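Local coordinates for protein glycerol dehydratase (Clostridium butyricum, PDB 1R8W) that probably acts as a lyase that dehydrates glycerol, as a member of the glycyl-radical enzyme family related to pyruvate formate-lyase, at residues L376-W381 / G401-Y406; A392-R397 / N714-L719; N737-K742 / Q755-R760. All coordinates share one frame; numbering follows the deposited sequence.

Overall arrangement
Read from the N terminus, the chain first closes contact 1, where strand 375-380 pairs with strand 404-407 after a detour through helix 386-397. Contact 2 opens inside that detour and therefore crosses contact 1: its partner, helix 712-728, comes more than 300 residues later. That helix leads into strand 733-738, the antiparallel neighbour of strand 404-407 in the same sheet. Contact 3 follows in series, closing a short loop that contains helix 741-749 and setting the end of strand 733-738 beside strand 758-760. Through Tyr405 and Thr396, contact 1 touches contact 2, while Arg760 packs against Leu402 and Ala404. Contact 2 bridges the pyruvate formate-lyase-like and glycine-radical ranges; Arg760, and Val738 against Thr396, add to this.

Contact 1 (L376-W381 / G401-Y406); sequences LSVRIW and GLPAYY
Tyr406 lies against Ser377 on one face of a parallel strand pair, and its side chain illustrates how a residue can reach across to its neighbour strand. CB starts 4.0 Å from Val378 O. With CG anti to the carbonyl carbon (chi1 -60°), the ring swings toward strand 375-380 and presents its edge, with Val378 O and Ser377 CB near the ring plane. CD1 lies 3.8 Å from both Ser377 CB and Val378 O, CE1 3.3 Å from that CB. At the tip, OH is hydrogen-bonded to Cys433 O, while Ser377 OG turns to Asn341 OD1.

Beneath this pair, four backbone bonds hold residues 376-380 to 404-406. Ala404 N donates to Leu376 O (3.0 Å), and Val378 N to Ala404 O (2.9 Å); Tyr406 N and Ile380 N continue the alternation with Val378 O and Tyr406 O.

The other face is largely apolar, apart from the hydroxyl of Tyr405. Val378 CG2 approaches Tyr405 CD2 at 3.5 Å, the two side chains running side by side, while Ile380 CD1 meets the edge of the same ring. Val378 CG1 packs on Pro403 CG (4.0 Å), whose preceding peptide bond is cis. Tyr405 OH is hydrogen-bonded to Thr396 OG1 on helix 386-397, the helix linking the two strands. This is a beta-alpha-beta crossover, consistent with the alpha/beta barrel of glycyl-radical enzymes, which is built from two half-barrels set antiparallel.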
loop_
_atom_site.group_PDB
_atom_site.type_symbol
_atom_site.label_atom_id
_atom_site.label_comp_id
_atom_site.label_asym_id
_atom_site.label_seq_id
_atom_site.Cartn_x
_atom_site.Cartn_y
_atom_site.Cartn_z
ATOM N N LEU A 376 20.115 29.966 14.544
ATOM C CA LEU A 376 21.566 29.819 14.624
ATOM C C LEU A 376 22.023 29.072 15.882
ATOM O O LEU A 376 21.530 29.324 16.983
ATOM C CB LEU A 376 22.226 31.202 14.548
ATOM C CG LEU A 376 23.743 31.238 14.358
ATOM C CD1 LEU A 376 24.123 30.440 13.124
ATOM C CD2 LEU A 376 24.203 32.677 14.218
ATOM N N SER A 377 22.971 28.153 15.703
ATOM C CA SER A 377 23.490 27.337 16.801
ATOM C C SER A 377 24.984 27.116 16.643
ATOM O O SER A 377 25.520 27.218 15.544
ATOM C CB SER A 377 22.816 25.961 16.807
ATOM O OG SER A 377 21.413 26.057 16.658
ATOM N N VAL A 378 25.656 26.799 17.741
ATOM C CA VAL A 378 27.082 26.539 17.682
ATOM C C VAL A 378 27.369 25.254 18.429
ATOM O O VAL A 378 26.715 24.937 19.426
ATOM C CB VAL A 378 27.925 27.684 18.312
ATOM C CG1 VAL A 378 27.627 29.002 17.613
ATOM C CG2 VAL A 378 27.638 27.794 19.796
ATOM N N ARG A 379 28.335 24.499 17.928
ATOM C CA ARG A 379 28.720 23.263 18.573
ATOM C C ARG A 379 29.918 23.554 19.446
ATOM O O ARG A 379 30.848 24.252 19.044
ATOM C CB ARG A 379 29.054 22.193 17.538
ATOM C CG ARG A 379 27.828 21.483 17.008
ATOM C CD ARG A 379 28.187 20.435 15.980
ATOM N NE ARG A 379 29.245 19.555 16.457
ATOM C CZ ARG A 379 29.709 18.518 15.776
ATOM N NH1 ARG A 379 29.194 18.230 14.587
ATOM N NH2 ARG A 379 30.705 17.787 16.266
ATOM N N ILE A 380 29.889 23.019 20.655
ATOM C CA ILE A 380 30.977 23.233 21.585
ATOM C C ILE A 380 31.516 21.922 22.115
ATOM O O ILE A 380 30.754 21.020 22.455
ATOM C CB ILE A 380 30.499 24.122 22.747
ATOM C CG1 ILE A 380 30.304 25.548 22.225
ATOM C CG2 ILE A 380 31.487 24.076 23.901
ATOM C CD1 ILE A 380 29.755 26.486 23.239
ATOM N N TRP A 381 32.838 21.811 22.153
ATOM C CA TRP A 381 33.479 20.613 22.666
ATOM C C TRP A 381 34.752 20.999 23.395
ATOM O O TRP A 381 35.141 22.163 23.378
ATOM C CB TRP A 381 33.775 19.617 21.543
ATOM C CG TRP A 381 34.846 20.014 20.582
ATOM C CD1 TRP A 381 34.832 21.071 19.718
ATOM C CD2 TRP A 381 36.056 19.294 20.319
ATOM N NE1 TRP A 381 35.958 21.051 18.925
ATOM C CE2 TRP A 381 36.725 19.969 19.274
ATOM C CE3 TRP A 381 36.638 18.140 20.861
ATOM C CZ2 TRP A 381 37.950 19.523 18.759
ATOM C CZ3 TRP A 381 37.852 17.697 20.351
ATOM C CH2 TRP A 381 38.495 18.386 19.310
ATOM N N GLY A 401 18.666 36.150 21.400
ATOM C CA GLY A 401 18.338 34.819 21.877
ATOM C C GLY A 401 19.274 33.836 21.200
ATOM O O GLY A 401 19.330 32.659 21.546
ATOM N N LEU A 402 20.019 34.336 20.220
ATOM C CA LEU A 402 20.970 33.529 19.470
ATOM C C LEU A 402 22.347 33.676 20.099
ATOM O O LEU A 402 22.665 34.716 20.674
ATOM C CB LEU A 402 21.045 34.006 18.020
ATOM C CG LEU A 402 19.735 34.161 17.253
ATOM C CD1 LEU A 402 20.012 34.895 15.951
ATOM C CD2 LEU A 402 19.112 32.800 16.994
ATOM N N PRO A 403 23.183 32.633 20.002
ATOM C CA PRO A 403 22.849 31.375 19.339
ATOM C C PRO A 403 22.571 30.312 20.395
ATOM O O PRO A 403 22.831 30.526 21.571
ATOM C CB PRO A 403 24.118 31.072 18.573
ATOM C CG PRO A 403 25.156 31.425 19.605
ATOM C CD PRO A 403 24.643 32.745 20.176
ATOM N N ALA A 404 22.041 29.171 19.984
ATOM C CA ALA A 404 21.807 28.099 20.935
ATOM C C ALA A 404 23.135 27.336 21.014
ATOM O O ALA A 404 23.856 27.227 20.015
ATOM C CB ALA A 404 20.689 27.193 20.445
ATOM N N TYR A 405 23.473 26.832 22.198
ATOM C CA TYR A 405 24.719 26.094 22.382
ATOM C C TYR A 405 24.454 24.617 22.576
ATOM O O TYR A 405 23.522 24.243 23.287
ATOM C CB TYR A 405 25.487 26.626 23.590
ATOM C CG TYR A 405 25.884 28.081 23.480
ATOM C CD1 TYR A 405 24.951 29.098 23.695
ATOM C CD2 TYR A 405 27.192 28.442 23.168
ATOM C CE1 TYR A 405 25.314 30.438 23.605
ATOM C CE2 TYR A 405 27.566 29.777 23.073
ATOM C CZ TYR A 405 26.622 30.769 23.295
ATOM O OH TYR A 405 26.992 32.088 23.219
ATOM N N TYR A 406 25.274 23.784 21.940
ATOM C CA TYR A 406 25.135 22.334 22.036
ATOM C C TYR A 406 26.445 21.669 22.423
ATOM O O TYR A 406 27.502 21.989 21.872
ATOM C CB TYR A 406 24.626 21.762 20.717
ATOM C CG TYR A 406 23.285 22.320 20.344
ATOM C CD1 TYR A 406 23.178 23.513 19.631
ATOM C CD2 TYR A 406 22.114 21.687 20.751
ATOM C CE1 TYR A 406 21.931 24.060 19.335
ATOM C CE2 TYR A 406 20.866 22.227 20.462
ATOM C CZ TYR A 406 20.779 23.411 19.758
ATOM O OH TYR A 406 19.542 23.956 19.490
#

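Contact 2 (A392-R397 / N714-L719); sequences AAELTR and NGLMNL
Leu716 inserts its branched end between Ala393, Glu394 and Arg397, the central event where two helices pack at a steep crossing: their directions differ by 109° and the axes of the short segments pass 9.4 Å apart. Each helix connects parallel strands of one sheet, 386-397 in one beta-alpha-beta crossover and 712-728 in another.

In the first shell, Leu716 CD2 rests 4.0 Å from Ala393 CB, whose small size suits the close backbone approach here. Ala393 CB also meets Leu719 CD1 at 4.2 Å. The other methyl of the leucine, Leu716 CD1, reaches Glu394 CG at 3.6 Å; although the CB of this glutamate points away from helix 712-728, the aliphatic part of its chain still takes part. Arg397 crosses Leu716 at about a right angle and offers a guanidinium face to CD2, which sits toward the rim of the flat group.

A second shell of polar bonds positions these groups. Glu394 OE2 forms a salt bridge with Arg391 and also accepts from Lys4 N, and OE1 accepts from Gly5 N, so the N-terminal residues lie against the joint, where Ser3 also touches Leu716. Arg397 NE donates to Leu710 O, NH1 is hydrogen-bonded to Ser3 OG, and NH2 makes a weak hydrogen bond to Gly712 O. Arg397 is bent at chi3 (-86°), which brings NH2 to 3.3 Å from Leu716 CG.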
loop_
_atom_site.group_PDB
_atom_site.type_symbol
_atom_site.label_atom_id
_atom_site.label_comp_id
_atom_site.label_asym_id
_atom_site.label_seq_id
_atom_site.Cartn_x
_atom_site.Cartn_y
_atom_site.Cartn_z
ATOM N N ALA A 392 30.733 33.865 20.074
ATOM C CA ALA A 392 29.351 33.419 20.204
ATOM C C ALA A 392 28.735 34.159 21.390
ATOM O O ALA A 392 27.559 34.533 21.366
ATOM C CB ALA A 392 29.304 31.923 20.433
ATOM N N ALA A 393 29.545 34.368 22.424
ATOM C CA ALA A 393 29.095 35.086 23.608
ATOM C C ALA A 393 28.728 36.523 23.217
ATOM O O ALA A 393 27.714 37.046 23.674
ATOM C CB ALA A 393 30.184 35.080 24.670
ATOM N N GLU A 394 29.544 37.162 22.377
ATOM C CA GLU A 394 29.233 38.523 21.933
ATOM C C GLU A 394 27.870 38.529 21.272
ATOM O O GLU A 394 27.055 39.416 21.515
ATOM C CB GLU A 394 30.225 39.034 20.890
ATOM C CG GLU A 394 31.525 39.558 21.412
ATOM C CD GLU A 394 32.201 40.457 20.400
ATOM O OE1 GLU A 394 31.750 41.613 20.243
ATOM O OE2 GLU A 394 33.170 40.002 19.752
ATOM N N LEU A 395 27.632 37.548 20.409
ATOM C CA LEU A 395 26.360 37.463 19.713
ATOM C C LEU A 395 25.224 37.341 20.722
ATOM O O LEU A 395 24.180 37.967 20.561
ATOM C CB LEU A 395 26.357 36.269 18.753
ATOM C CG LEU A 395 25.052 35.982 18.002
ATOM C CD1 LEU A 395 24.542 37.245 17.303
ATOM C CD2 LEU A 395 25.300 34.869 17.001
ATOM N N THR A 396 25.436 36.544 21.767
ATOM C CA THR A 396 24.420 36.359 22.801
ATOM C C THR A 396 24.090 37.687 23.475
ATOM O O THR A 396 22.927 37.984 23.754
ATOM C CB THR A 396 24.894 35.364 23.881
ATOM O OG1 THR A 396 24.992 34.053 23.312
ATOM C CG2 THR A 396 23.923 35.346 25.059
ATOM N N ARG A 397 25.122 38.481 23.731
ATOM C CA ARG A 397 24.952 39.781 24.372
ATOM C C ARG A 397 24.025 40.701 23.572
ATOM O O ARG A 397 23.375 41.580 24.143
ATOM C CB ARG A 397 26.317 40.447 24.554
ATOM C CG ARG A 397 26.264 41.885 25.008
ATOM C CD ARG A 397 27.516 42.610 24.564
ATOM N NE ARG A 397 28.617 42.453 25.498
ATOM C CZ ARG A 397 29.894 42.617 25.176
ATOM N NH1 ARG A 397 30.235 42.935 23.935
ATOM N NH2 ARG A 397 30.831 42.476 26.099
ATOM N N ASN A 714 34.483 41.145 30.754
ATOM C CA ASN A 714 34.280 40.312 31.919
ATOM C C ASN A 714 32.957 39.562 31.817
ATOM O O ASN A 714 32.860 38.392 32.197
ATOM C CB ASN A 714 34.300 41.170 33.177
ATOM C CG ASN A 714 34.579 40.356 34.411
ATOM O OD1 ASN A 714 35.644 39.739 34.529
ATOM N ND2 ASN A 714 33.626 40.335 35.342
ATOM N N GLY A 715 31.940 40.244 31.299
ATOM C CA GLY A 715 30.637 39.624 31.144
ATOM C C GLY A 715 30.705 38.472 30.159
ATOM O O GLY A 715 30.077 37.429 30.359
ATOM N N LEU A 716 31.477 38.665 29.093
ATOM C CA LEU A 716 31.636 37.644 28.070
ATOM C C LEU A 716 32.378 36.433 28.617
ATOM O O LEU A 716 32.126 35.300 28.206
ATOM C CB LEU A 716 32.394 38.207 26.866
ATOM C CG LEU A 716 31.742 39.353 26.084
ATOM C CD1 LEU A 716 32.576 39.626 24.846
ATOM C CD2 LEU A 716 30.304 38.997 25.691
ATOM N N MET A 717 33.292 36.664 29.550
ATOM C CA MET A 717 34.043 35.559 30.115
ATOM C C MET A 717 33.227 34.789 31.130
ATOM O O MET A 717 33.416 33.589 31.299
ATOM C CB MET A 717 35.335 36.063 30.740
ATOM C CG MET A 717 36.230 36.737 29.730
ATOM S SD MET A 717 37.961 36.661 30.180
ATOM C CE MET A 717 38.099 38.101 31.309
ATOM N N ASN A 718 32.312 35.471 31.807
ATOM C CA ASN A 718 31.477 34.795 32.781
ATOM C C ASN A 718 30.529 33.853 32.061
ATOM O O ASN A 718 30.319 32.723 32.497
ATOM C CB ASN A 718 30.679 35.798 33.609
ATOM C CG ASN A 718 31.535 36.518 34.625
ATOM O OD1 ASN A 718 32.396 35.908 35.266
ATOM N ND2 ASN A 718 31.299 37.817 34.794
ATOM N N LEU A 719 29.971 34.321 30.950
ATOM C CA LEU A 719 29.042 33.527 30.164
ATOM C C LEU A 719 29.758 32.299 29.597
ATOM O O LEU A 719 29.179 31.218 29.525
ATOM C CB LEU A 719 28.451 34.393 29.046
ATOM C CG LEU A 719 27.131 34.022 28.346
ATOM C CD1 LEU A 719 27.409 33.090 27.186
ATOM C CD2 LEU A 719 26.149 33.408 29.341
#

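Contact 3 (N737-K742 / Q755-R760); sequences NVIDKK and QDLIVR
The amide of Asn737 meets the backbone of Arg760 at its edge, using both polar atoms. Arg760 N donates to OD1 at 2.9 Å, in the carbonyl plane and on a lone pair, while ND2 donates to Arg760 O, also at 2.9 Å, with that oxygen close to the amide plane. Arg760 CB lies to one side of the amide plane, 3.2 Å from Asn737 OD1; the guanidinium beyond stands at 85° to the amide. Two bonds to one residue should hold the amide's rotation and pick out which end is oxygen. Its chi1 of -105° sets the amide facing Arg760.

Alongside, with chi1 at -166° the longer branch of Ile739 points away from its own N and carries CD1 to Leu757 CD1 at 3.7 Å and Val759 CG2 at 3.9 Å, crossing both side chains at about a right angle.

Asp740, the N-cap of helix 741-749, accepts from Lys742 N with OD1 (2.8 Å). Leu744 of this helix touches Ile739, Leu757 and Val759. Strand 758-760 pairs in turn with 765-767, and the connection between them carries Gly763, the predicted radical site, so the contact anchors one arm of that hairpin to strand 733-738 of the large sheet.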
loop_
_atom_site.group_PDB
_atom_site.type_symbol
_atom_site.label_atom_id
_atom_site.label_comp_id
_atom_site.label_asym_id
_atom_site.label_seq_id
_atom_site.Cartn_x
_atom_site.Cartn_y
_atom_site.Cartn_z
ATOM N N ASN A 737 18.440 34.421 26.953
ATOM C CA ASN A 737 17.714 35.625 26.602
ATOM C C ASN A 737 18.493 36.683 27.393
ATOM O O ASN A 737 18.829 36.467 28.558
ATOM C CB ASN A 737 16.270 35.586 27.109
ATOM C CG ASN A 737 15.263 35.334 26.001
ATOM O OD1 ASN A 737 15.364 35.898 24.912
ATOM N ND2 ASN A 737 14.272 34.499 26.283
ATOM N N VAL A 738 18.819 37.799 26.755
ATOM C CA VAL A 738 19.542 38.877 27.418
ATOM C C VAL A 738 18.734 40.114 27.092
ATOM O O VAL A 738 19.001 40.794 26.108
ATOM C CB VAL A 738 20.973 39.040 26.856
ATOM C CG1 VAL A 738 21.677 40.197 27.547
ATOM C CG2 VAL A 738 21.760 37.762 27.058
ATOM N N ILE A 739 17.734 40.401 27.912
ATOM C CA ILE A 739 16.883 41.544 27.646
ATOM C C ILE A 739 16.337 42.212 28.904
ATOM O O ILE A 739 16.196 41.582 29.956
ATOM C CB ILE A 739 15.706 41.114 26.755
ATOM C CG1 ILE A 739 15.002 42.346 26.195
ATOM C CG2 ILE A 739 14.737 40.251 27.555
ATOM C CD1 ILE A 739 13.938 42.019 25.195
ATOM N N ASP A 740 16.026 43.496 28.778
ATOM C CA ASP A 740 15.489 44.273 29.888
ATOM C C ASP A 740 13.969 44.123 29.943
ATOM O O ASP A 740 13.279 44.290 28.936
ATOM C CB ASP A 740 15.865 45.749 29.717
ATOM C CG ASP A 740 15.583 46.570 30.959
ATOM O OD1 ASP A 740 14.400 46.668 31.357
ATOM O OD2 ASP A 740 16.550 47.113 31.540
ATOM N N LYS A 741 13.453 43.813 31.127
ATOM C CA LYS A 741 12.022 43.624 31.329
ATOM C C LYS A 741 11.175 44.796 30.824
ATOM O O LYS A 741 10.095 44.602 30.264
ATOM C CB LYS A 741 11.748 43.392 32.815
ATOM C CG LYS A 741 10.353 42.887 33.119
ATOM C CD LYS A 741 10.150 42.731 34.614
ATOM C CE LYS A 741 8.739 42.263 34.932
ATOM N NZ LYS A 741 8.463 42.317 36.398
ATOM N N LYS A 742 11.672 46.012 31.021
ATOM C CA LYS A 742 10.964 47.218 30.601
ATOM C C LYS A 742 10.696 47.258 29.098
ATOM O O LYS A 742 9.659 47.758 28.665
ATOM C CB LYS A 742 11.766 48.452 31.009
ATOM C CG LYS A 742 12.107 48.471 32.484
ATOM C CD LYS A 742 13.152 49.522 32.816
ATOM C CE LYS A 742 13.546 49.431 34.288
ATOM N NZ LYS A 742 14.532 50.479 34.676
ATOM N N GLN A 755 8.621 46.493 16.407
ATOM C CA GLN A 755 8.387 45.441 15.429
ATOM C C GLN A 755 9.616 44.587 15.164
ATOM O O GLN A 755 9.495 43.449 14.717
ATOM C CB GLN A 755 7.903 46.042 14.114
ATOM C CG GLN A 755 6.495 46.582 14.172
ATOM C CD GLN A 755 6.031 47.091 12.829
ATOM O OE1 GLN A 755 6.142 46.392 11.818
ATOM N NE2 GLN A 755 5.503 48.313 12.806
ATOM N N ASP A 756 10.797 45.130 15.435
ATOM C CA ASP A 756 12.023 44.382 15.199
ATOM C C ASP A 756 12.592 43.731 16.464
ATOM O O ASP A 756 13.695 43.177 16.451
ATOM C CB ASP A 756 13.067 45.293 14.540
ATOM C CG ASP A 756 13.473 46.450 15.421
ATOM O OD1 ASP A 756 12.670 46.846 16.296
ATOM O OD2 ASP A 756 14.593 46.971 15.227
ATOM N N LEU A 757 11.829 43.792 17.551
ATOM C CA LEU A 757 12.246 43.197 18.814
ATOM C C LEU A 757 12.156 41.674 18.730
ATOM O O LEU A 757 11.062 41.114 18.642
ATOM C CB LEU A 757 11.352 43.693 19.953
ATOM C CG LEU A 757 11.507 42.970 21.292
ATOM C CD1 LEU A 757 12.882 43.249 21.873
ATOM C CD2 LEU A 757 10.416 43.423 22.245
ATOM N N ILE A 758 13.305 41.008 18.755
ATOM C CA ILE A 758 13.337 39.552 18.685
ATOM C C ILE A 758 13.646 38.980 20.059
ATOM O O ILE A 758 14.500 39.500 20.777
ATOM C CB ILE A 758 14.412 39.053 17.682
ATOM C CG1 ILE A 758 14.091 39.554 16.273
ATOM C CG2 ILE A 758 14.458 37.532 17.682
ATOM C CD1 ILE A 758 12.731 39.108 15.763
ATOM N N VAL A 759 12.950 37.907 20.421
ATOM C CA VAL A 759 13.149 37.268 21.717
ATOM C C VAL A 759 13.158 35.739 21.598
ATOM O O VAL A 759 12.571 35.174 20.673
ATOM C CB VAL A 759 12.051 37.735 22.720
ATOM C CG1 VAL A 759 11.306 36.551 23.310
ATOM C CG2 VAL A 759 12.685 38.558 23.819
ATOM N N ARG A 760 13.828 35.076 22.538
ATOM C CA ARG A 760 13.928 33.620 22.540
ATOM C C ARG A 760 12.739 32.965 23.230
ATOM O O ARG A 760 12.449 33.267 24.388
ATOM C CB ARG A 760 15.206 33.187 23.257
ATOM C CG ARG A 760 15.615 31.756 22.975
ATOM C CD ARG A 760 15.975 31.597 21.499
ATOM N NE ARG A 760 16.649 30.334 21.235
ATOM C CZ ARG A 760 17.088 29.948 20.044
ATOM N NH1 ARG A 760 16.926 30.725 18.982
ATOM N NH2 ARG A 760 17.694 28.778 19.920
#